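Local coordinates for molybdopterin-guanine dinucleotide biosynthesis protein B (MobB) (Archaeoglobus fulgidus, PDB 2F1R) that probably binds GTP and takes part in the biosynthesis of the molybdopterin-guanine dinucleotide cofactor, at residues D84-Y89 with A107-I112; L5-T10 with T17-M22; H123-R128 with D139-F144; V133-V138 with W143-E148. All coordinates share one frame; numbering follows the deposited sequence.

Contact 1 (D84-Y89 with A107-I112)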
# COMPACT_ATOMS: atom_id res chain seq x y z
N ASP A 84 -5.39 13.12 6.30
CA ASP A 84 -6.77 13.27 5.94
C ASP A 84 -7.42 11.90 5.76
O ASP A 84 -7.25 11.24 4.72
CB ASP A 84 -6.88 14.09 4.66
CG ASP A 84 -8.30 14.50 4.34
OD1 ASP A 84 -9.21 13.76 4.72
OD2 ASP A 84 -8.50 15.54 3.67
N LEU A 85 -8.15 11.46 6.79
CA LEU A 85 -8.79 10.17 6.77
C LEU A 85 -9.78 9.94 5.62
O LEU A 85 -9.92 8.83 5.14
CB LEU A 85 -9.49 9.91 8.11
CG LEU A 85 -8.69 9.36 9.27
CD1 LEU A 85 -9.57 9.23 10.55
CD2 LEU A 85 -8.01 8.01 8.90
N ASP A 86 -10.49 10.98 5.21
CA ASP A 86 -11.46 10.85 4.14
C ASP A 86 -10.81 10.69 2.79
O ASP A 86 -11.35 9.96 1.93
CB ASP A 86 -12.37 12.07 4.07
CG ASP A 86 -13.15 12.33 5.38
OD1 ASP A 86 -13.66 11.37 6.01
OD2 ASP A 86 -13.23 13.53 5.73
N TRP A 87 -9.69 11.39 2.58
CA TRP A 87 -8.86 11.24 1.39
C TRP A 87 -8.30 9.82 1.37
O TRP A 87 -8.28 9.21 0.33
CB TRP A 87 -7.69 12.26 1.41
CG TRP A 87 -6.87 12.32 0.16
CD1 TRP A 87 -7.12 13.10 -0.92
CD2 TRP A 87 -5.67 11.57 -0.15
NE1 TRP A 87 -6.16 12.90 -1.88
CE2 TRP A 87 -5.25 11.97 -1.44
CE3 TRP A 87 -4.91 10.61 0.53
CZ2 TRP A 87 -4.11 11.44 -2.07
CZ3 TRP A 87 -3.77 10.08 -0.11
CH2 TRP A 87 -3.40 10.49 -1.38
N ILE A 88 -7.88 9.30 2.52
CA ILE A 88 -7.37 7.93 2.58
C ILE A 88 -8.48 6.91 2.27
O ILE A 88 -8.28 6.04 1.44
CB ILE A 88 -6.66 7.59 3.90
CG1 ILE A 88 -5.44 8.49 4.13
CG2 ILE A 88 -6.14 6.15 3.92
CD1 ILE A 88 -4.93 8.49 5.63
N TYR A 89 -9.62 7.03 2.96
CA TYR A 89 -10.83 6.22 2.69
C TYR A 89 -11.17 6.16 1.19
O TYR A 89 -11.32 5.05 0.62
CB TYR A 89 -12.03 6.72 3.51
CG TYR A 89 -13.23 5.80 3.46
CD1 TYR A 89 -13.40 4.78 4.41
CD2 TYR A 89 -14.21 5.93 2.44
CE1 TYR A 89 -14.48 3.91 4.33
CE2 TYR A 89 -15.28 5.05 2.35
CZ TYR A 89 -15.42 4.06 3.31
OH TYR A 89 -16.51 3.18 3.24
N ALA A 107 -9.60 13.71 14.49
CA ALA A 107 -10.40 13.70 13.28
C ALA A 107 -11.89 13.65 13.51
O ALA A 107 -12.66 13.83 12.54
CB ALA A 107 -9.96 12.57 12.33
N GLY A 108 -12.32 13.42 14.78
CA GLY A 108 -13.73 13.49 15.15
C GLY A 108 -14.64 12.34 14.75
O GLY A 108 -15.85 12.44 14.88
N LYS A 109 -14.07 11.22 14.26
CA LYS A 109 -14.88 10.02 14.00
C LYS A 109 -15.44 9.45 15.30
O LYS A 109 -14.80 9.59 16.35
CB LYS A 109 -14.07 8.92 13.29
CG LYS A 109 -13.40 9.29 12.01
CD LYS A 109 -14.39 9.83 10.92
CE LYS A 109 -13.64 10.01 9.61
NZ LYS A 109 -14.44 10.84 8.68
N ASP A 110 -16.61 8.79 15.24
CA ASP A 110 -17.09 8.00 16.39
C ASP A 110 -15.93 7.18 16.96
O ASP A 110 -15.13 6.72 16.17
CB ASP A 110 -18.17 7.03 15.94
CG ASP A 110 -19.45 7.75 15.48
OD1 ASP A 110 -19.48 9.01 15.56
OD2 ASP A 110 -20.37 7.05 15.02
N ARG A 111 -15.85 6.95 18.28
CA ARG A 111 -14.69 6.30 18.88
C ARG A 111 -15.03 5.39 20.04
O ARG A 111 -15.96 5.66 20.82
CB ARG A 111 -13.64 7.33 19.37
CG ARG A 111 -14.02 8.25 20.60
CD ARG A 111 -14.65 9.61 20.16
NE ARG A 111 -14.04 10.09 18.91
CZ ARG A 111 -12.95 10.82 18.84
NH1 ARG A 111 -12.35 11.23 19.95
NH2 ARG A 111 -12.49 11.19 17.67
N ILE A 112 -14.22 4.35 20.17
CA ILE A 112 -14.10 3.62 21.41
C ILE A 112 -12.88 4.11 22.13
O ILE A 112 -11.80 4.19 21.53
CB ILE A 112 -14.09 2.10 21.15
CG1 ILE A 112 -15.43 1.68 20.49
CG2 ILE A 112 -13.82 1.32 22.46
CD1 ILE A 112 -15.54 0.16 20.24
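Leu-85 and Ala-107 mark the closest approach of the two backbones, with their CA atoms 7.6 Å apart. Here the first turn of helix 85-93 faces a loop that runs into strand 111-114. Asp-84 holds the N-cap of that helix: its OD1 accepts from Trp-87 N at 3.2 Å and, weakly, from Asp-86 N. Across the gap, CD1 of Leu-85 rests on CB of Ala-107 at 3.8 Å, and also touches CG of Lys-109, the leucine and lysine running alongside each other from opposite backbones. The lysine chain bends at CG (chi2 -58°) and then runs straight, which carries its ammonium group past the leucine to the helix. There NZ gives a hydrogen bond of 2.8 Å to OD1 of Asp-86, on the syn side and 17° out of the carboxylate plane, so that charge and hydrogen bonding act together in a salt bridge. The other end of Lys-109 is fixed by Arg-111, whose NE and NH2 both donate to Lys-109 O, side-on and almost exactly in the guanidinium plane; NE lies 2.7 Å from that oxygen. Leu-85 also touches Thr-101, and Lys-109 touches Ile-4 and Ser-6 of strand 4-9. The arrangement is that of an alpha/beta fold, a capped helix start joined to the loop that precedes a strand of the central parallel sheet by an apolar contact with an ion pair beside it.

Contact 2 (L5-T10 with T17-M22)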
# COMPACT_ATOMS: atom_id res chain seq x y z
N LEU A 5 -14.42 3.66 12.47
CA LEU A 5 -14.39 3.69 13.91
C LEU A 5 -12.97 3.92 14.41
O LEU A 5 -12.04 3.14 14.08
CB LEU A 5 -14.88 2.35 14.44
CG LEU A 5 -15.05 2.10 15.92
CD1 LEU A 5 -16.15 2.96 16.47
CD2 LEU A 5 -15.32 0.64 16.15
N SER A 6 -12.79 4.94 15.25
CA SER A 6 -11.49 5.15 15.88
C SER A 6 -11.30 4.44 17.21
O SER A 6 -12.18 4.48 18.08
CB SER A 6 -11.31 6.63 16.14
OG SER A 6 -11.38 7.32 14.92
N ILE A 7 -10.12 3.87 17.41
CA ILE A 7 -9.78 3.30 18.70
C ILE A 7 -8.77 4.28 19.29
O ILE A 7 -7.65 4.38 18.81
CB ILE A 7 -9.20 1.84 18.58
CG1 ILE A 7 -10.15 0.94 17.79
CG2 ILE A 7 -8.83 1.20 19.96
CD1 ILE A 7 -11.57 0.80 18.35
N VAL A 8 -9.18 5.03 20.31
CA VAL A 8 -8.38 6.07 20.85
C VAL A 8 -8.07 5.79 22.33
O VAL A 8 -8.72 4.93 22.96
CB VAL A 8 -9.05 7.46 20.72
CG1 VAL A 8 -9.38 7.78 19.21
CG2 VAL A 8 -10.29 7.57 21.63
N GLY A 9 -7.08 6.52 22.87
CA GLY A 9 -6.88 6.55 24.30
C GLY A 9 -5.43 6.67 24.74
O GLY A 9 -4.57 7.04 23.94
N THR A 10 -5.17 6.31 25.99
CA THR A 10 -3.90 6.62 26.64
C THR A 10 -2.82 5.54 26.59
O THR A 10 -1.64 5.82 26.88
CB THR A 10 -4.13 7.05 28.11
OG1 THR A 10 -4.73 5.96 28.82
CG2 THR A 10 -5.02 8.32 28.17
N THR A 17 -3.40 -3.99 21.10
CA THR A 17 -3.84 -5.28 21.60
C THR A 17 -5.35 -5.52 21.44
O THR A 17 -5.77 -6.60 21.06
CB THR A 17 -3.39 -5.48 23.08
OG1 THR A 17 -2.01 -5.82 23.07
CG2 THR A 17 -4.18 -6.62 23.80
N LEU A 18 -6.17 -4.53 21.79
CA LEU A 18 -7.59 -4.68 21.58
C LEU A 18 -7.89 -4.97 20.08
O LEU A 18 -8.72 -5.82 19.78
CB LEU A 18 -8.29 -3.38 22.01
CG LEU A 18 -9.80 -3.45 21.92
CD1 LEU A 18 -10.39 -4.48 22.87
CD2 LEU A 18 -10.35 -2.07 22.18
N ILE A 19 -7.25 -4.22 19.16
CA ILE A 19 -7.49 -4.39 17.68
C ILE A 19 -7.17 -5.82 17.23
O ILE A 19 -8.01 -6.49 16.62
CB ILE A 19 -6.76 -3.30 16.82
CG1 ILE A 19 -7.40 -1.93 17.10
CG2 ILE A 19 -6.85 -3.55 15.27
CD1 ILE A 19 -6.59 -0.77 16.57
N THR A 20 -6.02 -6.34 17.66
CA THR A 20 -5.57 -7.63 17.16
C THR A 20 -6.36 -8.80 17.78
O THR A 20 -6.69 -9.76 17.08
CB THR A 20 -4.05 -7.84 17.32
OG1 THR A 20 -3.76 -7.89 18.71
CG2 THR A 20 -3.29 -6.71 16.68
N ARG A 21 -6.70 -8.70 19.07
CA ARG A 21 -7.58 -9.68 19.70
C ARG A 21 -8.98 -9.66 19.12
O ARG A 21 -9.58 -10.70 18.96
CB ARG A 21 -7.63 -9.46 21.23
CG ARG A 21 -6.36 -10.00 21.92
CD ARG A 21 -6.49 -10.05 23.46
NE ARG A 21 -6.87 -8.72 23.95
CZ ARG A 21 -7.16 -8.38 25.21
NH1 ARG A 21 -7.10 -9.28 26.22
NH2 ARG A 21 -7.53 -7.11 25.45
N MET A 22 -9.52 -8.49 18.80
CA MET A 22 -10.86 -8.47 18.18
C MET A 22 -10.86 -9.01 16.72
O MET A 22 -11.81 -9.69 16.30
CB MET A 22 -11.47 -7.07 18.19
CG MET A 22 -11.83 -6.49 19.58
SD MET A 22 -12.85 -4.99 19.47
CE MET A 22 -11.78 -3.93 18.43
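Leu-18 is the first residue of 17-22 to meet the strand: its CD2 lies 4.2 Å from CG2 of Ile-7. With its CG anti to the backbone N (chi1 -176°), the leucine reaches out from the helix to the side of the isoleucine that carries CG2, and it also touches Val-114 of the next strand. Ile-19 follows and takes the other branch. Its CG1 comes to 4.0 Å from CG1 of Ile-7, and its CD1 is almost as near, because chi2 of 167° stretches the branch out; the two isoleucines lie alongside one another, pointing opposite ways. Ile-7 is thus straddled by two successive helix residues, all three buried, and the CA atoms of Ile-7 and Ile-19 stand 8.1 Å apart. Strand 4-9 and helix 12-28 here form what is probably the strand-loop-helix unit of the P-loop NTPases; Gly-9, at the strand's end, fits the first glycine of a Walker A pattern, consistent with the GTP binding assigned to the family. Thr-20, one turn on from Thr-16, faces away from the strand and packs on Ser-59 of the second subunit. Arg-21 does not touch the strand; its NH2 makes a weak hydrogen bond to Arg-146 O. Met-22 comes back to the strand side, but its CE stays 4.7 Å from CD1 of Ile-7, and the side chain packs instead on Ile-152 and Ile-156 of helix 149-160.

Contact 3 (H123-R128 with D139-F144)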
# COMPACT_ATOMS: atom_id res chain seq x y z
N HIS A 123 -10.53 13.70 27.62
CA HIS A 123 -9.56 14.18 26.62
C HIS A 123 -9.82 13.62 25.24
O HIS A 123 -9.07 13.93 24.32
CB HIS A 123 -8.15 13.79 27.03
CG HIS A 123 -7.64 14.60 28.17
ND1 HIS A 123 -7.28 15.92 28.02
CD2 HIS A 123 -7.52 14.31 29.49
CE1 HIS A 123 -6.93 16.40 29.20
NE2 HIS A 123 -7.09 15.46 30.11
N PHE A 124 -10.86 12.79 25.12
CA PHE A 124 -11.22 12.14 23.87
C PHE A 124 -12.64 12.42 23.40
O PHE A 124 -13.24 11.58 22.76
CB PHE A 124 -10.91 10.63 23.94
CG PHE A 124 -9.45 10.36 24.29
CD1 PHE A 124 -8.47 10.38 23.30
CD2 PHE A 124 -9.06 10.16 25.63
CE1 PHE A 124 -7.12 10.18 23.63
CE2 PHE A 124 -7.70 9.96 25.96
CZ PHE A 124 -6.73 9.98 24.96
N ARG A 125 -13.15 13.62 23.69
CA ARG A 125 -14.48 14.06 23.30
C ARG A 125 -14.59 14.74 21.93
O ARG A 125 -15.56 15.45 21.69
CB ARG A 125 -15.06 15.01 24.38
CG ARG A 125 -15.15 14.38 25.76
CD ARG A 125 -15.97 15.22 26.81
NE ARG A 125 -16.30 14.27 27.89
CZ ARG A 125 -17.39 13.46 27.92
NH1 ARG A 125 -18.33 13.55 26.98
NH2 ARG A 125 -17.56 12.59 28.92
N GLN A 126 -13.63 14.55 21.03
CA GLN A 126 -13.66 15.21 19.71
C GLN A 126 -14.69 14.63 18.73
O GLN A 126 -15.09 15.28 17.77
CB GLN A 126 -12.27 15.18 19.08
CG GLN A 126 -11.14 15.84 19.96
CD GLN A 126 -10.43 14.83 20.86
OE1 GLN A 126 -10.88 13.70 21.03
NE2 GLN A 126 -9.32 15.27 21.46
N GLY A 127 -15.09 13.38 18.97
CA GLY A 127 -16.22 12.78 18.24
C GLY A 127 -17.12 12.05 19.20
O GLY A 127 -16.91 12.11 20.41
N ARG A 128 -18.11 11.35 18.67
CA ARG A 128 -19.04 10.60 19.50
C ARG A 128 -18.42 9.38 20.18
O ARG A 128 -17.85 8.50 19.50
CB ARG A 128 -20.27 10.17 18.69
CG ARG A 128 -21.44 9.81 19.56
CD ARG A 128 -22.76 9.78 18.76
NE ARG A 128 -23.21 8.41 18.65
CZ ARG A 128 -23.43 7.77 17.51
NH1 ARG A 128 -23.28 8.39 16.33
NH2 ARG A 128 -23.85 6.49 17.56
N ASP A 139 -18.59 6.06 34.41
CA ASP A 139 -19.98 6.57 34.32
C ASP A 139 -20.27 7.32 33.03
O ASP A 139 -19.41 8.02 32.48
CB ASP A 139 -20.27 7.51 35.50
CG ASP A 139 -20.08 6.82 36.86
OD1 ASP A 139 -20.63 5.69 37.06
OD2 ASP A 139 -19.41 7.43 37.72
N GLY A 140 -21.50 7.21 32.58
CA GLY A 140 -22.02 8.11 31.56
C GLY A 140 -21.83 7.58 30.16
O GLY A 140 -22.19 8.25 29.21
N HIS A 141 -21.29 6.35 30.06
CA HIS A 141 -20.98 5.70 28.78
C HIS A 141 -21.13 4.20 28.86
O HIS A 141 -20.92 3.61 29.93
CB HIS A 141 -19.52 5.95 28.35
CG HIS A 141 -19.17 7.39 28.22
ND1 HIS A 141 -19.54 8.14 27.12
CD2 HIS A 141 -18.51 8.23 29.05
CE1 HIS A 141 -19.11 9.38 27.28
NE2 HIS A 141 -18.47 9.45 28.44
N LYS A 142 -21.43 3.58 27.72
CA LYS A 142 -21.33 2.14 27.57
C LYS A 142 -19.90 1.70 27.98
O LYS A 142 -18.92 2.31 27.56
CB LYS A 142 -21.63 1.75 26.12
CG LYS A 142 -21.75 0.29 25.88
CD LYS A 142 -23.20 -0.15 25.84
CE LYS A 142 -23.31 -1.66 26.19
NZ LYS A 142 -23.33 -2.52 24.99
N TRP A 143 -19.80 0.66 28.79
CA TRP A 143 -18.53 0.36 29.44
C TRP A 143 -18.19 -1.11 29.33
O TRP A 143 -19.04 -1.95 29.55
CB TRP A 143 -18.53 0.82 30.92
CG TRP A 143 -17.40 0.21 31.73
CD1 TRP A 143 -16.04 0.41 31.55
CD2 TRP A 143 -17.52 -0.70 32.84
NE1 TRP A 143 -15.33 -0.34 32.45
CE2 TRP A 143 -16.21 -1.02 33.26
CE3 TRP A 143 -18.61 -1.29 33.50
CZ2 TRP A 143 -15.94 -1.91 34.33
CZ3 TRP A 143 -18.35 -2.17 34.55
CH2 TRP A 143 -17.01 -2.46 34.96
N PHE A 144 -16.95 -1.41 28.97
CA PHE A 144 -16.40 -2.76 28.97
C PHE A 144 -15.06 -2.72 29.69
O PHE A 144 -14.40 -1.68 29.73
CB PHE A 144 -16.14 -3.25 27.51
CG PHE A 144 -17.38 -3.26 26.64
CD1 PHE A 144 -18.29 -4.33 26.71
CD2 PHE A 144 -17.65 -2.21 25.81
CE1 PHE A 144 -19.46 -4.33 25.94
CE2 PHE A 144 -18.79 -2.21 25.03
CZ PHE A 144 -19.71 -3.26 25.10
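Arg-125 brings the end of its guanidinium to the edge of the His-141 imidazole, where NH2 lies 3.3 Å from NE2 and close to the ring plane. NH2 donates to NE2, yet the N-H...N angle of 127° is strongly bent, and the hydrogen bond is weak. The two flat groups are turned 34° from each other, so they neither stack nor stand at right angles; the neighbouring ring atom CE1 sits 3.9 Å from the same NH2. The arginine spans the distance because its chain is extended from CG to NE (chi3 162°), and this brings its tip to a residue that its CB does not face. The stronger partner of the group lies outside the two segments: NH2 also forms a salt bridge with Glu-122. If NE2 does accept this weak bond it would be unprotonated there, a form that the nearby arginine charge might favour, with the glutamate probably offsetting part of the effect. Within the same loop, Gln-126 NE2 donates to His-123 O at 3.2 Å, while its OE1 receives a weak hydrogen bond from Arg-111. This is a small surface contact of 63 Å², a polar touch between two loops. Segment 123-128 leads into strand 129-133, and the loop carrying His-141 returns into the edge strand 143-144 beside it; His-141 packs on Ile-129 and Val-132 of the strand that lies between the two loops in the sequence, while Phe-144 reaches Ile-152 of helix 149-160.

Contact 4 (V133-V138 with W143-E148)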
# COMPACT_ATOMS: atom_id res chain seq x y z
N VAL A 133 -13.47 1.61 27.20
CA VAL A 133 -12.82 0.38 27.69
C VAL A 133 -11.87 0.73 28.86
O VAL A 133 -10.92 1.48 28.70
CB VAL A 133 -12.11 -0.36 26.58
CG1 VAL A 133 -11.42 -1.60 27.11
CG2 VAL A 133 -13.13 -0.74 25.50
N CYS A 134 -12.16 0.20 30.03
CA CYS A 134 -11.46 0.56 31.25
C CYS A 134 -11.70 -0.53 32.29
O CYS A 134 -12.83 -1.01 32.47
CB CYS A 134 -11.98 1.90 31.75
SG CYS A 134 -11.04 2.53 33.16
N ASP A 135 -10.65 -0.98 32.95
CA ASP A 135 -10.82 -1.99 34.03
C ASP A 135 -11.66 -1.55 35.24
O ASP A 135 -12.29 -2.36 35.92
CB ASP A 135 -9.45 -2.56 34.44
CG ASP A 135 -8.96 -3.62 33.45
OD1 ASP A 135 -9.79 -4.33 32.84
OD2 ASP A 135 -7.74 -3.76 33.29
N GLU A 136 -11.64 -0.26 35.48
CA GLU A 136 -12.45 0.40 36.48
C GLU A 136 -13.72 0.92 35.80
O GLU A 136 -13.67 1.51 34.71
CB GLU A 136 -11.65 1.58 37.05
CG GLU A 136 -12.31 2.19 38.26
CD GLU A 136 -11.59 3.44 38.80
OE1 GLU A 136 -12.26 4.08 39.62
OE2 GLU A 136 -10.44 3.78 38.38
N ARG A 137 -14.86 0.69 36.45
CA ARG A 137 -16.12 1.24 35.96
C ARG A 137 -16.07 2.73 35.68
O ARG A 137 -15.52 3.52 36.44
CB ARG A 137 -17.29 0.85 36.88
CG ARG A 137 -18.51 1.77 36.84
CD ARG A 137 -19.64 1.25 37.84
NE ARG A 137 -20.31 0.08 37.28
CZ ARG A 137 -21.30 0.16 36.39
NH1 ARG A 137 -21.74 1.38 36.02
NH2 ARG A 137 -21.86 -0.94 35.89
N VAL A 138 -16.66 3.09 34.55
CA VAL A 138 -16.74 4.45 34.10
C VAL A 138 -18.25 4.84 34.01
O VAL A 138 -19.06 4.03 33.58
CB VAL A 138 -16.00 4.55 32.73
CG1 VAL A 138 -16.50 5.68 31.88
CG2 VAL A 138 -14.43 4.64 32.96
N TRP A 143 -19.80 0.66 28.79
CA TRP A 143 -18.53 0.36 29.44
C TRP A 143 -18.19 -1.11 29.33
O TRP A 143 -19.04 -1.95 29.55
CB TRP A 143 -18.53 0.82 30.92
CG TRP A 143 -17.40 0.21 31.73
CD1 TRP A 143 -16.04 0.41 31.55
CD2 TRP A 143 -17.52 -0.70 32.84
NE1 TRP A 143 -15.33 -0.34 32.45
CE2 TRP A 143 -16.21 -1.02 33.26
CE3 TRP A 143 -18.61 -1.29 33.50
CZ2 TRP A 143 -15.94 -1.91 34.33
CZ3 TRP A 143 -18.35 -2.17 34.55
CH2 TRP A 143 -17.01 -2.46 34.96
N PHE A 144 -16.95 -1.41 28.97
CA PHE A 144 -16.40 -2.76 28.97
C PHE A 144 -15.06 -2.72 29.69
O PHE A 144 -14.40 -1.68 29.73
CB PHE A 144 -16.14 -3.25 27.51
CG PHE A 144 -17.38 -3.26 26.64
CD1 PHE A 144 -18.29 -4.33 26.71
CD2 PHE A 144 -17.65 -2.21 25.81
CE1 PHE A 144 -19.46 -4.33 25.94
CE2 PHE A 144 -18.79 -2.21 25.03
CZ PHE A 144 -19.71 -3.26 25.10
N ARG A 145 -14.69 -3.83 30.27
CA ARG A 145 -13.32 -4.02 30.76
C ARG A 145 -12.38 -4.41 29.62
O ARG A 145 -12.83 -4.92 28.62
CB ARG A 145 -13.32 -5.11 31.84
CG ARG A 145 -14.17 -4.79 33.06
CD ARG A 145 -14.38 -5.99 33.95
NE ARG A 145 -13.13 -6.60 34.39
CZ ARG A 145 -13.00 -7.33 35.50
NH1 ARG A 145 -14.05 -7.52 36.31
NH2 ARG A 145 -11.81 -7.85 35.82
N ARG A 146 -11.08 -4.19 29.80
CA ARG A 146 -10.01 -4.49 28.78
C ARG A 146 -10.11 -5.91 28.18
O ARG A 146 -9.89 -6.10 26.99
CB ARG A 146 -8.61 -4.29 29.41
CG ARG A 146 -7.72 -3.10 28.93
CD ARG A 146 -8.28 -1.60 29.01
NE ARG A 146 -8.51 -1.03 30.35
CZ ARG A 146 -7.60 -0.50 31.18
NH1 ARG A 146 -6.31 -0.43 30.85
NH2 ARG A 146 -7.99 -0.04 32.38
N ASP A 147 -10.49 -6.86 29.02
CA ASP A 147 -10.52 -8.29 28.72
C ASP A 147 -11.73 -8.78 27.92
O ASP A 147 -11.78 -9.94 27.51
CB ASP A 147 -10.48 -9.06 30.07
CG ASP A 147 -11.03 -8.22 31.29
OD1 ASP A 147 -10.45 -7.13 31.63
OD2 ASP A 147 -12.02 -8.69 31.96
N GLU A 148 -12.73 -7.94 27.74
CA GLU A 148 -14.01 -8.42 27.25
C GLU A 148 -14.07 -8.33 25.71
O GLU A 148 -15.01 -7.77 25.11
CB GLU A 148 -15.15 -7.61 27.90
CG GLU A 148 -15.41 -7.88 29.40
CD GLU A 148 -16.65 -7.14 29.88
OE1 GLU A 148 -16.58 -5.92 30.08
OE2 GLU A 148 -17.71 -7.76 30.06
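The indole of Trp-143 is sandwiched between backbone atoms. Over one face lies CA of Arg-137, in a CH-pi contact 3.7 Å from the centroid of the six-membered ring and 20° off its normal; over the opposite face, toward the rim, lies the backbone N of Arg-145. At the edge, NE1 donates to Cys-134 O at 2.6 Å, with an N-H...O angle of 159°, which fixes the rotation of the ring. The guanidinium of Arg-137 turns one of its own faces to CE3 of the indole. Arg-146 presents a guanidinium face to Asp-135, with the planes 25° apart; OD2 is 3.8 Å from NH2, a long ion pair in which no N-H points at the oxygen. The other carboxylate oxygen, OD1, accepts a weak bond from Arg-146 N. In the backbone, Val-133 pairs with Phe-144 in a parallel bridge, and Cys-134 N donates to Phe-144 O at 2.9 Å. Strand 143-144 is the sheet's outermost strand within the chain, joined to 129-133; from it a type I turn, Arg-145 to Glu-148, leads into helix 149-160, whose Ile-152 packs against Val-133 and Phe-144.

All four contacts belong to one parallel sheet and its flanking elements. Contact 2, the first along the chain, closes before contact 1 opens, and contacts 3 and 4 follow, ending on the same stretch. Strand 4-9 of contact 2 neighbours strand 111-114 of contact 1, where Ile-112 probably hydrogen-bonds to Ser-6 and Val-8; their centres lie about 14 Å apart. Contacts 3 and 4, centres about 12 Å apart, share Trp-143 and Phe-144 at the sheet edge, and contact 4 lies about 24 Å from contact 1. Phe-124 of contact 3 packs on Gly-9, bringing a surface loop up to the presumed nucleotide-binding loop from the outer half of the sheet.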